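Local coordinates for protein nitroalkane oxidase (PDB 3MKH) that oxidises primary and secondary nitroalkanes to aldehydes or ketones with FAD and molecular oxygen, releasing nitrite and hydrogen peroxide, at residues A[134-139]-A[166-171]; A[280-285]-A[326-331]; A[161-166]-A[247-252]. All coordinates share one frame; numbering follows the deposited sequence.

In the fold
Following the chain from the N terminus, contact 1 opens first: the loop 134-139, just after strand 130-133, meets segment 166-171 at the end of strand 161-168, closing a loop of 26 residues beside the flavin. Contact 3 starts on the same strand before that loop is closed, pairing 161-166 with 247-252 of strand 242-251. The two contacts therefore cross along the chain and share Gly166, with centres about 17 Å apart. Contact 2 comes later and in series, joining helix 262-298 to helix 311-340 in the C-terminal helical part. Its centre lies about 28 Å from that of contact 1 and about 41 Å from that of contact 3, across the centre of the chain.

Contact 1 (A[134-139]-A[166-171]). With FAD (flavin-adenine dinucleotide), chain E.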
loop_
_atom_site.group_PDB
_atom_site.type_symbol
_atom_site.label_atom_id
_atom_site.label_comp_id
_atom_site.label_asym_id
_atom_site.label_seq_id
_atom_site.Cartn_x
_atom_site.Cartn_y
_atom_site.Cartn_z
ATOM N N PHE A 134 -27.605 -11.660 -15.112
ATOM C CA PHE A 134 -26.963 -12.612 -14.226
ATOM C C PHE A 134 -27.240 -12.241 -12.770
ATOM O O PHE A 134 -27.739 -13.058 -11.990
ATOM C CB PHE A 134 -25.457 -12.554 -14.489
ATOM C CG PHE A 134 -24.651 -13.575 -13.728
ATOM C CD1 PHE A 134 -24.154 -13.286 -12.469
ATOM C CD2 PHE A 134 -24.351 -14.806 -14.289
ATOM C CE1 PHE A 134 -23.396 -14.223 -11.773
ATOM C CE2 PHE A 134 -23.592 -15.738 -13.599
ATOM C CZ PHE A 134 -23.119 -15.449 -12.345
ATOM N N SER A 135 -26.905 -11.001 -12.413
ATOM C CA SER A 135 -26.914 -10.570 -11.018
ATOM C C SER A 135 -28.305 -10.477 -10.392
ATOM O O SER A 135 -29.306 -10.262 -11.084
ATOM C CB SER A 135 -26.182 -9.232 -10.868
ATOM O OG SER A 135 -24.826 -9.358 -11.262
ATOM N N GLU A 136 -28.335 -10.608 -9.067
ATOM C CA GLU A 136 -29.569 -10.709 -8.294
ATOM C C GLU A 136 -29.435 -9.900 -6.996
ATOM O O GLU A 136 -28.331 -9.735 -6.470
ATOM C CB GLU A 136 -29.873 -12.187 -7.972
ATOM C CG GLU A 136 -30.178 -13.018 -9.203
ATOM C CD GLU A 136 -30.581 -14.466 -8.903
ATOM O OE1 GLU A 136 -30.353 -14.970 -7.779
ATOM O OE2 GLU A 136 -31.114 -15.106 -9.827
ATOM N N PRO A 137 -30.565 -9.398 -6.466
ATOM C CA PRO A 137 -30.527 -8.530 -5.281
ATOM C C PRO A 137 -29.807 -9.164 -4.083
ATOM O O PRO A 137 -29.095 -8.466 -3.338
ATOM C CB PRO A 137 -32.004 -8.337 -4.917
ATOM C CG PRO A 137 -32.787 -8.917 -6.008
ATOM C CD PRO A 137 -31.934 -9.748 -6.879
ATOM N N GLY A 138 -30.002 -10.467 -3.892
ATOM C CA GLY A 138 -29.404 -11.171 -2.764
ATOM C C GLY A 138 -27.939 -11.552 -2.937
ATOM O O GLY A 138 -27.331 -12.133 -2.030
ATOM N N GLY A 139 -27.370 -11.242 -4.097
ATOM C CA GLY A 139 -25.982 -11.598 -4.388
ATOM C C GLY A 139 -25.846 -12.833 -5.271
ATOM O O GLY A 139 -26.756 -13.672 -5.337
ATOM N N GLY A 166 -38.248 -14.864 -11.330
ATOM C CA GLY A 166 -37.186 -14.413 -10.456
ATOM C C GLY A 166 -36.937 -12.925 -10.527
ATOM O O GLY A 166 -37.419 -12.240 -11.433
ATOM N N GLU A 167 -36.176 -12.435 -9.556
ATOM C CA GLU A 167 -35.756 -11.054 -9.522
ATOM C C GLU A 167 -34.289 -10.925 -9.873
ATOM O O GLU A 167 -33.461 -11.735 -9.463
ATOM C CB GLU A 167 -36.029 -10.449 -8.143
ATOM C CG GLU A 167 -37.498 -10.424 -7.829
ATOM C CD GLU A 167 -37.830 -9.793 -6.490
ATOM O OE1 GLU A 167 -36.907 -9.346 -5.765
ATOM O OE2 GLU A 167 -39.037 -9.752 -6.176
ATOM N N LYS A 168 -33.971 -9.891 -10.642
ATOM C CA LYS A 168 -32.605 -9.638 -11.047
ATOM C C LYS A 168 -32.296 -8.201 -10.683
ATOM O O LYS A 168 -33.200 -7.390 -10.545
ATOM C CB LYS A 168 -32.474 -9.841 -12.564
ATOM C CG LYS A 168 -32.628 -11.308 -13.002
ATOM C CD LYS A 168 -31.463 -12.158 -12.486
ATOM C CE LYS A 168 -31.413 -13.566 -13.150
ATOM N NZ LYS A 168 -30.304 -14.366 -12.512
ATOM N N MET A 169 -31.020 -7.880 -10.521
ATOM C CA MET A 169 -30.641 -6.510 -10.203
ATOM C C MET A 169 -29.261 -6.272 -10.783
ATOM O O MET A 169 -28.478 -7.219 -10.907
ATOM C CB MET A 169 -30.627 -6.317 -8.681
ATOM C CG MET A 169 -30.362 -4.877 -8.213
ATOM S SD MET A 169 -30.560 -4.758 -6.409
ATOM C CE MET A 169 -29.996 -3.080 -6.094
ATOM N N TRP A 170 -29.000 -5.026 -11.175
ATOM C CA TRP A 170 -27.709 -4.574 -11.692
ATOM C C TRP A 170 -27.456 -4.937 -13.160
ATOM O O TRP A 170 -26.415 -4.590 -13.706
ATOM C CB TRP A 170 -26.537 -5.086 -10.841
ATOM C CG TRP A 170 -26.543 -4.647 -9.381
ATOM C CD1 TRP A 170 -26.773 -5.443 -8.292
ATOM C CD2 TRP A 170 -26.277 -3.336 -8.870
ATOM N NE1 TRP A 170 -26.696 -4.699 -7.138
ATOM C CE2 TRP A 170 -26.380 -3.407 -7.463
ATOM C CE3 TRP A 170 -25.972 -2.103 -9.462
ATOM C CZ2 TRP A 170 -26.190 -2.297 -6.642
ATOM C CZ3 TRP A 170 -25.783 -0.998 -8.640
ATOM C CH2 TRP A 170 -25.889 -1.106 -7.245
ATOM N N ALA A 171 -28.386 -5.642 -13.793
ATOM C CA ALA A 171 -28.132 -6.130 -15.145
ATOM C C ALA A 171 -28.347 -5.025 -16.165
ATOM O O ALA A 171 -29.475 -4.691 -16.551
ATOM C CB ALA A 171 -28.975 -7.348 -15.455
HETATM P PA FAD E . -21.901 -10.393 -4.306
HETATM O O1A FAD E . -22.531 -11.712 -4.301
HETATM O O2A FAD E . -22.746 -9.200 -4.233
HETATM O O5B FAD E . -20.830 -10.346 -3.109
HETATM C C5B FAD E . -20.627 -9.156 -2.351
HETATM C C4B FAD E . -19.363 -9.214 -1.472
HETATM O O4B FAD E . -19.516 -10.257 -0.500
HETATM C C3B FAD E . -18.128 -9.592 -2.286
HETATM O O3B FAD E . -17.496 -8.412 -2.785
HETATM C C2B FAD E . -17.239 -10.246 -1.244
HETATM O O2B FAD E . -16.490 -9.255 -0.547
HETATM C C1B FAD E . -18.237 -10.908 -0.293
HETATM N N9A FAD E . -18.336 -12.352 -0.644
HETATM C C8A FAD E . -19.428 -12.986 -1.062
HETATM N N7A FAD E . -19.148 -14.263 -1.287
HETATM C C5A FAD E . -17.864 -14.449 -1.008
HETATM C C6A FAD E . -17.022 -15.551 -1.046
HETATM N N6A FAD E . -17.477 -16.737 -1.431
HETATM N N1A FAD E . -15.743 -15.402 -0.685
HETATM C C2A FAD E . -15.282 -14.226 -0.299
HETATM N N3A FAD E . -16.058 -13.156 -0.250
HETATM C C4A FAD E . -17.346 -13.235 -0.598
HETATM N N1 FAD E . -24.666 -7.671 -13.569
HETATM C C2 FAD E . -25.148 -8.402 -14.646
HETATM O O2 FAD E . -25.641 -9.505 -14.454
HETATM N N3 FAD E . -25.065 -7.886 -15.936
HETATM C C4 FAD E . -24.508 -6.630 -16.160
HETATM O O4 FAD E . -24.445 -6.183 -17.303
HETATM C C4X FAD E . -24.027 -5.898 -15.082
HETATM N N5 FAD E . -23.455 -4.637 -15.271
HETATM C C5X FAD E . -23.300 -3.788 -14.170
HETATM C C6 FAD E . -23.062 -2.428 -14.344
HETATM C C7 FAD E . -22.917 -1.597 -13.239
HETATM C C7M FAD E . -22.659 -0.104 -13.417
HETATM C C8 FAD E . -23.008 -2.130 -11.961
HETATM C C8M FAD E . -22.851 -1.227 -10.737
HETATM C C9 FAD E . -23.238 -3.487 -11.790
HETATM C C9A FAD E . -23.387 -4.316 -12.892
HETATM N N10 FAD E . -23.625 -5.679 -12.722
HETATM C C10 FAD E . -24.107 -6.419 -13.794
HETATM C "C1'" FAD E . -23.357 -6.346 -11.425
HETATM C "C2'" FAD E . -21.897 -6.792 -11.331
HETATM O "O2'" FAD E . -21.620 -7.764 -12.333
HETATM C "C3'" FAD E . -21.528 -7.349 -9.946
HETATM O "O3'" FAD E . -20.120 -7.526 -9.899
HETATM C "C4'" FAD E . -22.191 -8.695 -9.622
HETATM O "O4'" FAD E . -23.526 -8.493 -9.179
HETATM C "C5'" FAD E . -21.411 -9.424 -8.522
HETATM O "O5'" FAD E . -21.248 -8.599 -7.367
HETATM P P FAD E . -20.238 -9.011 -6.204
HETATM O O1P FAD E . -18.980 -9.442 -6.823
HETATM O O2P FAD E . -20.203 -7.941 -5.207
HETATM O O3P FAD E . -20.961 -10.325 -5.608
#
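Lys168 reaches from strand 161-168 along the loop 134-139 and ends between two oxygens of it. Lys168 CB lies 3.5 Å from Ser135 O, and CG stays beside the same oxygen. The chain bends at chi2 (-67°), which brings Lys168 CD close to both Ser135 O and Glu136 CG, the latter at 3.6 Å. CE then passes Glu136 OE2, and Lys168 NZ makes a hydrogen bond of 2.9 Å to Phe134 O, from above the carbonyl plane, and a salt bridge of 2.9 Å to Glu136 OE2, on the anti side of the carboxylate. Val188 O is a further acceptor for NZ, while Gln152 N bonds Glu136 OE1 and Thr153 OG1 bonds OE2. Next along the strand, Met169 N donates to Ser135 O (3.0 Å), and the CB of Met169 packs against Pro137. The loop fixed in this way faces FAD: Ser135 N gives a hydrogen bond of 2.8 Å to FAD O2, which also accepts from Phe134 N, and Ser135 OG donates to FAD N1 while accepting from FAD O4' at 2.6 Å. From the other segment, Trp170 CB rests against FAD N10 (3.5 Å). The ammonium is thus a second-shell group, gripping the carbonyl of a residue whose own N-H binds the flavin. Donors at O2 and N1 would probably stabilise negative charge on the pyrimidine part of the reduced flavin.

Contact 2 (A[280-285]-A[326-331])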
loop_
_atom_site.group_PDB
_atom_site.type_symbol
_atom_site.label_atom_id
_atom_site.label_comp_id
_atom_site.label_asym_id
_atom_site.label_seq_id
_atom_site.Cartn_x
_atom_site.Cartn_y
_atom_site.Cartn_z
ATOM N N MET A 280 -10.955 -0.417 -19.335
ATOM C CA MET A 280 -11.699 0.695 -18.700
ATOM C C MET A 280 -10.841 1.352 -17.632
ATOM O O MET A 280 -10.833 2.585 -17.473
ATOM C CB MET A 280 -12.995 0.205 -18.046
ATOM C CG MET A 280 -13.957 -0.475 -18.992
ATOM S SD MET A 280 -15.403 -1.085 -18.094
ATOM C CE MET A 280 -16.405 -1.596 -19.474
ATOM N N GLY A 281 -10.156 0.515 -16.866
ATOM C CA GLY A 281 -9.212 0.991 -15.870
ATOM C C GLY A 281 -8.139 1.888 -16.474
ATOM O O GLY A 281 -7.869 2.986 -15.962
ATOM N N VAL A 282 -7.522 1.423 -17.559
ATOM C CA VAL A 282 -6.496 2.201 -18.248
ATOM C C VAL A 282 -7.039 3.547 -18.707
ATOM O O VAL A 282 -6.369 4.574 -18.583
ATOM C CB VAL A 282 -5.920 1.444 -19.484
ATOM C CG1 VAL A 282 -4.873 2.303 -20.204
ATOM C CG2 VAL A 282 -5.336 0.088 -19.070
ATOM N N GLY A 283 -8.255 3.539 -19.247
ATOM C CA GLY A 283 -8.869 4.764 -19.740
ATOM C C GLY A 283 -9.084 5.799 -18.645
ATOM O O GLY A 283 -8.828 6.989 -18.839
ATOM N N LEU A 284 -9.583 5.362 -17.493
ATOM C CA LEU A 284 -9.775 6.304 -16.390
ATOM C C LEU A 284 -8.434 6.818 -15.870
ATOM O O LEU A 284 -8.325 7.974 -15.489
ATOM C CB LEU A 284 -10.544 5.661 -15.237
ATOM C CG LEU A 284 -11.979 5.234 -15.491
ATOM C CD1 LEU A 284 -12.559 4.591 -14.222
ATOM C CD2 LEU A 284 -12.833 6.432 -15.953
ATOM N N MET A 285 -7.428 5.945 -15.836
ATOM C CA MET A 285 -6.107 6.338 -15.346
ATOM C C MET A 285 -5.500 7.379 -16.265
ATOM O O MET A 285 -4.982 8.401 -15.811
ATOM C CB MET A 285 -5.190 5.118 -15.216
ATOM C CG MET A 285 -5.680 4.146 -14.137
ATOM S SD MET A 285 -4.801 2.570 -14.078
ATOM C CE MET A 285 -3.241 3.112 -13.372
ATOM N N ALA A 326 1.956 0.040 -16.806
ATOM C CA ALA A 326 1.831 -1.373 -16.421
ATOM C C ALA A 326 0.444 -1.933 -16.717
ATOM O O ALA A 326 0.309 -3.053 -17.215
ATOM C CB ALA A 326 2.141 -1.550 -14.942
ATOM N N ALA A 327 -0.590 -1.165 -16.371
ATOM C CA ALA A 327 -1.979 -1.582 -16.594
ATOM C C ALA A 327 -2.279 -1.871 -18.073
ATOM O O ALA A 327 -2.888 -2.902 -18.401
ATOM C CB ALA A 327 -2.974 -0.510 -16.040
ATOM N N ARG A 328 -1.877 -0.961 -18.956
ATOM C CA ARG A 328 -2.134 -1.156 -20.393
ATOM C C ARG A 328 -1.361 -2.361 -20.930
ATOM O O ARG A 328 -1.901 -3.166 -21.674
ATOM C CB ARG A 328 -1.810 0.088 -21.244
ATOM C CG ARG A 328 -2.328 -0.058 -22.675
ATOM C CD ARG A 328 -1.900 1.091 -23.590
ATOM N NE ARG A 328 -2.485 2.357 -23.176
ATOM C CZ ARG A 328 -1.807 3.340 -22.594
ATOM N NH1 ARG A 328 -0.502 3.203 -22.345
ATOM N NH2 ARG A 328 -2.435 4.461 -22.254
ATOM N N ALA A 329 -0.093 -2.468 -20.542
ATOM C CA ALA A 329 0.764 -3.579 -20.955
ATOM C C ALA A 329 0.140 -4.917 -20.560
ATOM O O ALA A 329 0.063 -5.844 -21.379
ATOM C CB ALA A 329 2.161 -3.420 -20.332
ATOM N N LEU A 330 -0.313 -5.006 -19.305
ATOM C CA LEU A 330 -0.969 -6.206 -18.797
ATOM C C LEU A 330 -2.285 -6.475 -19.533
ATOM O O LEU A 330 -2.562 -7.610 -19.928
ATOM C CB LEU A 330 -1.219 -6.106 -17.278
ATOM C CG LEU A 330 -1.970 -7.323 -16.709
ATOM C CD1 LEU A 330 -1.219 -8.594 -17.027
ATOM C CD2 LEU A 330 -2.189 -7.210 -15.204
ATOM N N THR A 331 -3.097 -5.431 -19.715
ATOM C CA THR A 331 -4.359 -5.597 -20.429
ATOM C C THR A 331 -4.125 -6.139 -21.850
ATOM O O THR A 331 -4.840 -7.028 -22.309
ATOM C CB THR A 331 -5.168 -4.284 -20.489
ATOM O OG1 THR A 331 -5.600 -3.939 -19.169
ATOM C CG2 THR A 331 -6.393 -4.450 -21.373
#
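Val282 points toward helix 311-340 and spreads its two methyls over different parts of it. CG2, anti to its own carbonyl carbon, comes down on the backbone, with Val282 CG2 3.6 Å from Arg328 N and 3.9 Å from Ala327 CB. CG1, anti to the backbone N (chi1 179°), instead meets the side chain of Arg328, which crosses the valine at about a right angle; Val282 CG1 is 3.8 Å from both Arg328 NE and Arg328 NH2. The arginine runs out extended and then bends at chi3, which carries the guanidinium past this methyl and on to Glu83 of helix 75-88, which pairs with NH2, while Glu325 pairs with NH1. One turn beyond Val282, Met285 SD lies 4.1 Å from Ala327 CB, and the alanine methyl is thus met by two side chains. Thr331 OG1 lies near Val282 CG2 but turns its hydrogen back to Ala327 O (3.0 Å); no hydrogen bond joins the two segments. An alanine in place of Val282 would probably open a gap over Ala327 and leave the Arg328 side chain without the methyl it runs across. The segments run antiparallel, at 157° with axes 9.2 Å apart, in the C-terminal helical bundle of the acyl-CoA dehydrogenase fold. Helix 345-374 packs on Met285, Ala327 and Thr331, Glu83 touches Val282, and a third subunit packs on Ala326 and Ala329.

Contact 3 (A[161-166]-A[247-252]); sequences EWVING and NVRVPT
Two antiparallel neighbours in the mixed beta-sheet, strands 161-168 and 242-251, meet here, with a G1 bulge where Asn247 and Val248 both face Ile164. The regular part has two hydrogen-bonded pairs. Trp162 N donates to Val250 O at 2.8 Å, and Trp162 O accepts from Val250 N in return; Ile164 and Val248 exchange the same two bonds, with Val248 N reaching a lone pair of Ile164 O at 3.0 Å. Between them, Val163 and Arg249 form a non-hydrogen-bonded pair whose side chains lie alongside and point the same way, Val163 CG2 touching Arg249 CG at 3.6 Å. Arg249, extended from CG to NE, passes Glu161. The two side chains cross, with carboxylate and guanidinium planes 33° apart, and the salt bridge from Glu161 OE2 to Arg249 NE is long at 3.7 Å. On the other face, Trp162 CB packs on Val250 CG2 (4.1 Å), and Ile164 lies against Val248, with strand 206-212 covering Trp162, Ile164 and Val250. At the bulge, the amide of Asn165 supplies what the strand's backbone does not: Asn165 OD1 accepts from Asn247 N in a nearly straight bond of 2.6 Å (174°), from above the amide plane. The asparagine carbonyl thus takes up the N-H that the bulge turns from Ile164 O. A G1 bulge, with Asn247 at its first position and a positive phi (39°), closes this pair in the beta-domain of the acyl-CoA dehydrogenase fold.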
loop_
_atom_site.group_PDB
_atom_site.type_symbol
_atom_site.label_atom_id
_atom_site.label_comp_id
_atom_site.label_asym_id
_atom_site.label_seq_id
_atom_site.Cartn_x
_atom_site.Cartn_y
_atom_site.Cartn_z
ATOM N N GLU A 161 -42.996 -25.317 -23.186
ATOM C CA GLU A 161 -42.456 -23.995 -22.905
ATOM C C GLU A 161 -41.681 -23.968 -21.589
ATOM O O GLU A 161 -42.013 -24.679 -20.642
ATOM C CB GLU A 161 -43.551 -22.925 -22.968
ATOM C CG GLU A 161 -44.871 -23.327 -22.358
ATOM C CD GLU A 161 -45.962 -22.284 -22.562
ATOM O OE1 GLU A 161 -45.887 -21.505 -23.544
ATOM O OE2 GLU A 161 -46.894 -22.250 -21.730
ATOM N N TRP A 162 -40.621 -23.168 -21.552
ATOM C CA TRP A 162 -39.913 -22.908 -20.310
ATOM C C TRP A 162 -40.568 -21.733 -19.604
ATOM O O TRP A 162 -40.947 -20.751 -20.233
ATOM C CB TRP A 162 -38.426 -22.630 -20.574
ATOM C CG TRP A 162 -37.657 -23.890 -20.852
ATOM C CD1 TRP A 162 -37.453 -24.480 -22.074
ATOM C CD2 TRP A 162 -37.014 -24.729 -19.890
ATOM N NE1 TRP A 162 -36.719 -25.628 -21.926
ATOM C CE2 TRP A 162 -36.437 -25.807 -20.596
ATOM C CE3 TRP A 162 -36.881 -24.684 -18.495
ATOM C CZ2 TRP A 162 -35.729 -26.825 -19.957
ATOM C CZ3 TRP A 162 -36.162 -25.692 -17.863
ATOM C CH2 TRP A 162 -35.601 -26.751 -18.596
ATOM N N VAL A 163 -40.704 -21.835 -18.292
ATOM C CA VAL A 163 -41.356 -20.784 -17.534
ATOM C C VAL A 163 -40.364 -20.180 -16.550
ATOM O O VAL A 163 -39.795 -20.882 -15.724
ATOM C CB VAL A 163 -42.602 -21.311 -16.807
ATOM C CG1 VAL A 163 -43.283 -20.190 -16.039
ATOM C CG2 VAL A 163 -43.569 -21.921 -17.817
ATOM N N ILE A 164 -40.166 -18.870 -16.650
ATOM C CA ILE A 164 -39.128 -18.194 -15.884
ATOM C C ILE A 164 -39.726 -17.308 -14.796
ATOM O O ILE A 164 -40.670 -16.558 -15.042
ATOM C CB ILE A 164 -38.244 -17.341 -16.818
ATOM C CG1 ILE A 164 -37.504 -18.247 -17.804
ATOM C CG2 ILE A 164 -37.229 -16.542 -16.015
ATOM C CD1 ILE A 164 -37.046 -17.532 -19.047
ATOM N N ASN A 165 -39.164 -17.409 -13.595
ATOM C CA ASN A 165 -39.541 -16.565 -12.469
ATOM C C ASN A 165 -38.309 -16.140 -11.680
ATOM O O ASN A 165 -37.430 -16.955 -11.373
ATOM C CB ASN A 165 -40.493 -17.309 -11.523
ATOM C CG ASN A 165 -41.888 -17.457 -12.088
ATOM O OD1 ASN A 165 -42.640 -16.491 -12.171
ATOM N ND2 ASN A 165 -42.243 -18.677 -12.480
ATOM N N GLY A 166 -38.248 -14.864 -11.330
ATOM C CA GLY A 166 -37.186 -14.413 -10.456
ATOM C C GLY A 166 -36.937 -12.925 -10.527
ATOM O O GLY A 166 -37.419 -12.240 -11.433
ATOM N N ASN A 247 -43.740 -15.490 -14.296
ATOM C CA ASN A 247 -44.287 -16.471 -15.234
ATOM C C ASN A 247 -44.064 -16.126 -16.701
ATOM O O ASN A 247 -45.003 -16.099 -17.504
ATOM C CB ASN A 247 -45.762 -16.745 -14.940
ATOM C CG ASN A 247 -45.956 -17.520 -13.645
ATOM O OD1 ASN A 247 -46.904 -17.270 -12.895
ATOM N ND2 ASN A 247 -45.049 -18.453 -13.367
ATOM N N VAL A 248 -42.804 -15.874 -17.043
ATOM C CA VAL A 248 -42.438 -15.570 -18.409
ATOM C C VAL A 248 -42.235 -16.873 -19.166
ATOM O O VAL A 248 -41.278 -17.604 -18.910
ATOM C CB VAL A 248 -41.138 -14.749 -18.468
ATOM C CG1 VAL A 248 -40.694 -14.568 -19.927
ATOM C CG2 VAL A 248 -41.328 -13.396 -17.782
ATOM N N ARG A 249 -43.126 -17.157 -20.109
ATOM C CA ARG A 249 -43.065 -18.416 -20.837
ATOM C C ARG A 249 -42.437 -18.234 -22.209
ATOM O O ARG A 249 -42.825 -17.344 -22.967
ATOM C CB ARG A 249 -44.469 -19.012 -20.979
ATOM C CG ARG A 249 -45.155 -19.250 -19.640
ATOM C CD ARG A 249 -46.506 -19.958 -19.800
ATOM N NE ARG A 249 -47.042 -20.395 -18.507
ATOM C CZ ARG A 249 -47.674 -19.593 -17.651
ATOM N NH1 ARG A 249 -47.845 -18.309 -17.944
ATOM N NH2 ARG A 249 -48.132 -20.070 -16.495
ATOM N N VAL A 250 -41.472 -19.092 -22.533
ATOM C CA VAL A 250 -40.824 -19.022 -23.833
ATOM C C VAL A 250 -40.702 -20.415 -24.459
ATOM O O VAL A 250 -40.624 -21.425 -23.754
ATOM C CB VAL A 250 -39.420 -18.371 -23.738
ATOM C CG1 VAL A 250 -39.535 -16.935 -23.228
ATOM C CG2 VAL A 250 -38.499 -19.206 -22.853
ATOM N N PRO A 251 -40.692 -20.464 -25.789
ATOM C CA PRO A 251 -40.564 -21.744 -26.490
ATOM C C PRO A 251 -39.153 -22.298 -26.325
ATOM O O PRO A 251 -38.235 -21.596 -25.865
ATOM C CB PRO A 251 -40.878 -21.381 -27.946
ATOM C CG PRO A 251 -40.510 -19.920 -28.059
ATOM C CD PRO A 251 -40.837 -19.320 -26.711
ATOM N N THR A 252 -38.970 -23.556 -26.691
ATOM C CA THR A 252 -37.710 -24.225 -26.422
ATOM C C THR A 252 -36.567 -23.686 -27.280
ATOM O O THR A 252 -35.404 -23.803 -26.908
ATOM C CB THR A 252 -37.839 -25.752 -26.584
ATOM O OG1 THR A 252 -38.312 -26.043 -27.903
ATOM C CG2 THR A 252 -38.815 -26.314 -25.555
HETATM O O HOH W 1 -46.805 -22.844 -18.512
HETATM O O HOH W 2 -44.807 -16.998 -10.133
#